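Local coordinates for carbonic anhydrase (Neosartorya fumigata, PDB 6LAC), which probably catalyses the reversible hydration of carbon dioxide to hydrogencarbonate, using one zinc ion bound in each subunit, at residues L111-L114 with R115-R119; Q142-S145 with L146-A150; A152-A155 with L156-Q160. The protein carries 1 engineered substitution. All blocks are in the same frame, centred on the assembly; numbering follows the deposited sequence.

Contact 1 (L111-L114 with R115-R119)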
# COMPACT_ATOMS: atom_id res chain seq x y z
N LEU A 111 0.38 14.64 11.89
CA LEU A 111 -0.69 15.59 11.50
C LEU A 111 -0.82 16.69 12.57
O LEU A 111 -1.07 17.83 12.18
CB LEU A 111 -1.99 14.82 11.30
CG LEU A 111 -1.99 13.92 10.06
CD1 LEU A 111 -3.26 13.12 10.00
CD2 LEU A 111 -1.80 14.69 8.78
N ASP A 112 -0.66 16.36 13.85
CA ASP A 112 -0.72 17.40 14.91
C ASP A 112 0.40 18.40 14.61
O ASP A 112 0.15 19.64 14.68
CB ASP A 112 -0.72 16.78 16.31
CG ASP A 112 -2.06 16.19 16.73
OD1 ASP A 112 -3.10 16.51 16.10
OD2 ASP A 112 -2.05 15.39 17.68
N THR A 113 1.62 17.93 14.39
CA THR A 113 2.74 18.81 14.07
C THR A 113 2.50 19.62 12.79
O THR A 113 2.87 20.78 12.76
CB THR A 113 4.03 18.02 13.99
OG1 THR A 113 4.32 17.68 15.34
CG2 THR A 113 5.16 18.80 13.38
N LEU A 114 1.94 19.04 11.71
CA LEU A 114 1.61 19.85 10.52
C LEU A 114 0.70 20.99 10.93
O LEU A 114 0.88 22.10 10.47
CB LEU A 114 0.88 19.04 9.45
CG LEU A 114 1.73 18.17 8.58
CD1 LEU A 114 0.79 17.39 7.66
CD2 LEU A 114 2.74 19.00 7.80
N ARG A 115 -0.37 20.65 11.64
CA ARG A 115 -1.41 21.64 11.98
C ARG A 115 -0.79 22.75 12.82
O ARG A 115 -1.20 23.89 12.64
CB ARG A 115 -2.60 20.96 12.66
CG ARG A 115 -3.40 20.08 11.71
CD ARG A 115 -4.78 19.61 12.15
NE ARG A 115 -4.58 18.36 12.82
CZ ARG A 115 -4.93 17.12 12.46
NH1 ARG A 115 -5.66 16.92 11.36
NH2 ARG A 115 -4.56 16.07 13.19
N SER A 116 0.09 22.43 13.78
CA SER A 116 0.69 23.47 14.66
C SER A 116 1.75 24.26 13.89
O SER A 116 1.74 25.50 13.95
CB SER A 116 1.22 22.87 15.93
OG SER A 116 2.22 21.89 15.69
N THR A 117 2.63 23.59 13.14
CA THR A 117 3.70 24.26 12.36
C THR A 117 3.05 25.24 11.37
O THR A 117 3.55 26.38 11.22
CB THR A 117 4.59 23.22 11.67
OG1 THR A 117 5.11 22.36 12.69
CG2 THR A 117 5.69 23.83 10.82
N HIS A 118 1.98 24.84 10.68
CA HIS A 118 1.36 25.63 9.59
C HIS A 118 0.04 26.27 9.99
O HIS A 118 -0.75 26.53 9.12
CB HIS A 118 1.26 24.73 8.33
CG HIS A 118 2.56 24.16 7.90
ND1 HIS A 118 3.58 24.94 7.36
CD2 HIS A 118 3.07 22.92 8.02
CE1 HIS A 118 4.61 24.17 7.07
NE2 HIS A 118 4.34 22.91 7.50
N ARG A 119 -0.13 26.55 11.28
CA ARG A 119 -1.41 27.04 11.85
C ARG A 119 -1.87 28.32 11.13
O ARG A 119 -3.04 28.45 10.86
CB ARG A 119 -1.29 27.25 13.36
CG ARG A 119 -2.62 27.56 14.04
CD ARG A 119 -2.54 27.52 15.56
NE ARG A 119 -1.80 28.65 16.12
CZ ARG A 119 -1.68 28.94 17.42
NH1 ARG A 119 -2.25 28.17 18.34
NH2 ARG A 119 -0.99 30.00 17.80
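Arg115 folds back over Leu111, with its edge turned to Asp112, in the last turns of helix 107-117, a helix of the beta-class carbonic anhydrase fold whose Leu111 side chain lies about 9 Å from the bound zinc ion. The arginine chain starts with CG beside its own backbone N and bends at chi3 (-90°), which swings the guanidinium back toward the preceding turn. There one face rests on Leu111, with Arg115 NH2 3.4 Å from Leu111 CB, while the edge meets the aspartate. The salt bridge from Arg115 NH2 to Asp112 OD1 is 3.3 Å long and nearly straight at hydrogen (171°). It lies in the guanidinium plane but approaches the carboxylate from above its plane. Both terminal nitrogens thus have a partner, NH2 the carboxylate and NH1 the backbone oxygen of Gly97.

Leu114 faces inward and packs on Leu134, Asn138 and Glu141 of helix 127-148. Its CD2 also comes within 3.9 Å of His118 CD2. His118 ends the helical run and sits at the N-cap position of helix 119-123; its backbone N still bonds to Leu114 O at 3.0 Å, while its NE2 is hydrogen-bonded to Glu141. The imidazole thus ties the helix end to helix 127-148.

On the outer side, Thr117 places OG1 beside its own backbone N (chi1 -57°), in position to reach back one turn. Thr113 O therefore takes two hydrogen bonds from opposite faces of its plane, Thr117 N at 2.8 Å and Thr117 OG1 at 2.7 Å.

Contact 2 (Q142-S145 with L146-A150)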
# COMPACT_ATOMS: atom_id res chain seq x y z
N GLN A 142 6.45 15.03 4.07
CA GLN A 142 6.92 13.64 3.89
C GLN A 142 8.12 13.58 2.93
O GLN A 142 9.01 12.79 3.16
CB GLN A 142 5.79 12.76 3.36
CG GLN A 142 4.66 12.56 4.37
CD GLN A 142 5.13 11.87 5.61
OE1 GLN A 142 5.83 10.88 5.55
NE2 GLN A 142 4.73 12.35 6.78
N VAL A 143 8.10 14.35 1.87
CA VAL A 143 9.28 14.38 0.97
C VAL A 143 10.55 14.84 1.72
O VAL A 143 11.57 14.15 1.65
CB VAL A 143 8.97 15.28 -0.23
CG1 VAL A 143 10.26 15.56 -1.02
CG2 VAL A 143 7.90 14.65 -1.09
N HIS A 144 10.40 15.91 2.49
CA HIS A 144 11.57 16.47 3.20
C HIS A 144 12.06 15.46 4.23
O HIS A 144 13.26 15.16 4.34
CB HIS A 144 11.21 17.79 3.85
CG HIS A 144 12.27 18.30 4.76
ND1 HIS A 144 13.45 18.81 4.26
CD2 HIS A 144 12.38 18.27 6.11
CE1 HIS A 144 14.25 19.14 5.26
NE2 HIS A 144 13.62 18.82 6.42
N SER A 145 11.16 14.87 4.98
CA SER A 145 11.48 13.90 6.04
C SER A 145 12.16 12.69 5.41
O SER A 145 13.20 12.22 5.95
CB SER A 145 10.25 13.47 6.80
OG SER A 145 10.59 12.47 7.72
N LEU A 146 11.66 12.19 4.28
CA LEU A 146 12.23 10.99 3.66
C LEU A 146 13.64 11.31 3.14
O LEU A 146 14.53 10.46 3.25
CB LEU A 146 11.31 10.45 2.58
CG LEU A 146 11.66 9.05 2.13
CD1 LEU A 146 11.65 8.07 3.29
CD2 LEU A 146 10.71 8.64 1.02
N ARG A 147 13.90 12.50 2.64
CA ARG A 147 15.28 12.85 2.18
C ARG A 147 16.25 12.86 3.37
O ARG A 147 17.48 12.65 3.17
CB ARG A 147 15.28 14.22 1.53
CG ARG A 147 14.55 14.31 0.21
CD ARG A 147 14.82 15.64 -0.50
NE ARG A 147 14.13 15.75 -1.74
CZ ARG A 147 13.29 16.70 -2.09
NH1 ARG A 147 13.14 17.75 -1.28
NH2 ARG A 147 12.69 16.68 -3.23
N GLN A 148 15.79 13.11 4.57
CA GLN A 148 16.71 13.24 5.74
C GLN A 148 16.99 11.86 6.32
O GLN A 148 17.93 11.66 7.15
CB GLN A 148 16.08 14.27 6.68
CG GLN A 148 16.09 15.63 6.01
CD GLN A 148 15.92 16.67 7.08
OE1 GLN A 148 14.80 17.01 7.45
NE2 GLN A 148 17.04 17.11 7.63
N SER A 149 16.26 10.84 5.91
CA SER A 149 16.58 9.47 6.33
C SER A 149 18.02 9.12 5.94
O SER A 149 18.51 9.57 4.87
CB SER A 149 15.59 8.49 5.77
OG SER A 149 15.79 8.29 4.37
N ALA A 150 18.72 8.33 6.74
CA ALA A 150 20.14 8.00 6.50
C ALA A 150 20.28 7.34 5.13
O ALA A 150 21.21 7.68 4.37
CB ALA A 150 20.71 7.14 7.59
O HOH W 1 14.86 18.23 1.68
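Val143 packs a methyl on the guanidinium face of Arg147. Val143 CG1, anti to the backbone N (chi1 168°), sits over the centre of that face, 3.4 Å from Arg147 CZ. The arginine reaches it with a chain extended from CG to NE, and its NH2 is hydrogen-bonded to the backbone oxygen of Ile163. One residue further on, Gln148 CG stands over a face of the His144 imidazole in a CH-pi contact, 4.2 Å from the ring centroid; the amide beyond is modelled too close to the ring to be trusted.

His144 and Gln148 lie on the exposed side of the last turns of helix 127-148, while Val143 and Leu146 face the central beta sheet, packing on Ile86 of strand 83-89 and on Ile163 of strand 162-169.

Water-mediated contact is slight. A water 3.0 Å from His144 ND1 also lies at the edge of the guanidinium, weakly bonded to Arg147 NH1.

Among the hydrogen bonds, regular helical pairing gives way at the end. Gln148 N reaches Ser145 O at 3.1 Å, and Ser149 OG bonds to Leu146 O at 2.7 Å, in the carbonyl plane. Ser149 is the N-cap of helix 150-157, and its OG also accepts from Ala152 N.

Contact 3 (A152-A155 with L156-Q160)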
# COMPACT_ATOMS: atom_id res chain seq x y z
N ALA A 152 18.30 7.47 2.48
CA ALA A 152 18.05 8.38 1.34
C ALA A 152 19.20 9.39 1.27
O ALA A 152 19.60 9.75 0.15
CB ALA A 152 16.71 9.06 1.47
N ALA A 153 19.68 9.92 2.39
CA ALA A 153 20.70 10.99 2.36
C ALA A 153 21.95 10.48 1.67
O ALA A 153 22.57 11.24 0.89
CB ALA A 153 21.04 11.49 3.75
N GLU A 154 22.36 9.26 1.97
CA GLU A 154 23.54 8.65 1.32
C GLU A 154 23.28 8.59 -0.19
O GLU A 154 24.19 9.00 -0.97
CB GLU A 154 23.81 7.28 1.92
CG GLU A 154 25.10 6.69 1.40
CD GLU A 154 25.22 5.17 1.27
OE1 GLU A 154 24.22 4.47 1.54
OE2 GLU A 154 26.31 4.71 0.85
N ALA A 155 22.13 8.11 -0.60
CA ALA A 155 21.86 7.95 -2.05
C ALA A 155 21.74 9.32 -2.75
O ALA A 155 22.25 9.49 -3.87
CB ALA A 155 20.63 7.10 -2.23
N LEU A 156 21.16 10.28 -2.07
CA LEU A 156 21.07 11.65 -2.63
C LEU A 156 22.48 12.23 -2.85
O LEU A 156 22.74 12.87 -3.92
CB LEU A 156 20.30 12.55 -1.69
CG LEU A 156 18.79 12.43 -1.79
CD1 LEU A 156 18.11 12.85 -0.48
CD2 LEU A 156 18.29 13.22 -2.96
N GLN A 157 23.41 12.04 -1.91
CA GLN A 157 24.77 12.63 -2.01
C GLN A 157 25.53 11.92 -3.14
O GLN A 157 26.54 12.46 -3.64
CB GLN A 157 25.47 12.57 -0.64
CG GLN A 157 25.00 13.65 0.31
CD GLN A 157 25.65 13.60 1.68
OE1 GLN A 157 26.87 13.75 1.81
NE2 GLN A 157 24.82 13.31 2.67
N LYS A 158 25.18 10.71 -3.51
CA LYS A 158 25.78 9.98 -4.64
C LYS A 158 25.08 10.27 -5.95
O LYS A 158 25.38 9.64 -6.94
CB LYS A 158 25.79 8.48 -4.32
CG LYS A 158 26.76 8.15 -3.19
CD LYS A 158 26.55 6.79 -2.56
CE LYS A 158 26.71 5.65 -3.52
NZ LYS A 158 26.73 4.38 -2.76
N GLN A 159 24.03 11.11 -5.90
CA GLN A 159 23.21 11.41 -7.09
C GLN A 159 22.59 10.14 -7.66
O GLN A 159 22.46 9.94 -8.83
CB GLN A 159 23.98 12.19 -8.17
CG GLN A 159 23.06 13.05 -9.04
CD GLN A 159 23.89 13.97 -9.92
OE1 GLN A 159 24.69 14.71 -9.40
NE2 GLN A 159 23.66 13.92 -11.22
N GLN A 160 22.14 9.28 -6.75
CA GLN A 160 21.47 8.02 -7.13
C GLN A 160 20.00 7.99 -6.70
O GLN A 160 19.42 6.86 -6.69
CB GLN A 160 22.23 6.83 -6.55
CG GLN A 160 23.61 6.70 -7.18
CD GLN A 160 24.41 5.51 -6.75
OE1 GLN A 160 24.29 5.03 -5.63
NE2 GLN A 160 25.32 5.11 -7.62
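Glu154 runs alongside Lys158, one turn later, on the outside of helix 150-157. The glutamate leaves with CG anti to its backbone N (chi1 -173°) and bends at chi2, while the lysine bends at chi3; the charged ends approach to 3.6 Å between Glu154 OE2 and Lys158 NZ, a long salt bridge. Lys158 also runs its chain past the backbone, its CG 3.5 Å from Glu154 O.

Leu156 covers the preceding turn next to Ala152. Its CD1 comes 4.5 Å from Ala152 CB and 3.5 Å from Ala152 O, the oxygen that accepts the Leu156 N hydrogen bond. Ala152 and Ala155 meanwhile pack on Leu161, just before strand 162-169, and Gln160 touches Arg82.

Past Gln157, Lys158 N still makes the helical bond to Glu154 O and adds a weak one to Ala155 O. Gln159 then takes a positive phi (58°), turning the chain so that two amides point back into the last turn. Gln160 N reaches Ala155 O at 2.9 Å, enclosing the smaller loop closed by Gln159 N on Leu156 O, also 2.9 Å. This pair of bonds round a left-handed residue is the Schellman motif, here closing helix 150-157 ahead of the strand that follows.

All three contacts are turns at the C-terminal end of a helix, but they finish differently. Contact 1 ends helix 107-117 where His118 starts the next helix; contact 2 does likewise through a serine N-cap, while contact 3 turns toward a strand. Contacts 1 and 2 are partly buried, and both involve helix 127-148, contact 1 by packing against it and contact 2 as its last turns on the sheet. Contact 3 lies at the surface, away from the zinc. Contacts 2 and 3 touch, Leu146 O being 3.1 Å from Ala152 CB, whereas contact 1 stays apart from both. Arg115 and Arg147 each bond to a backbone oxygen outside their segments; contact 1 adds a salt bridge, and contact 3 has a long one.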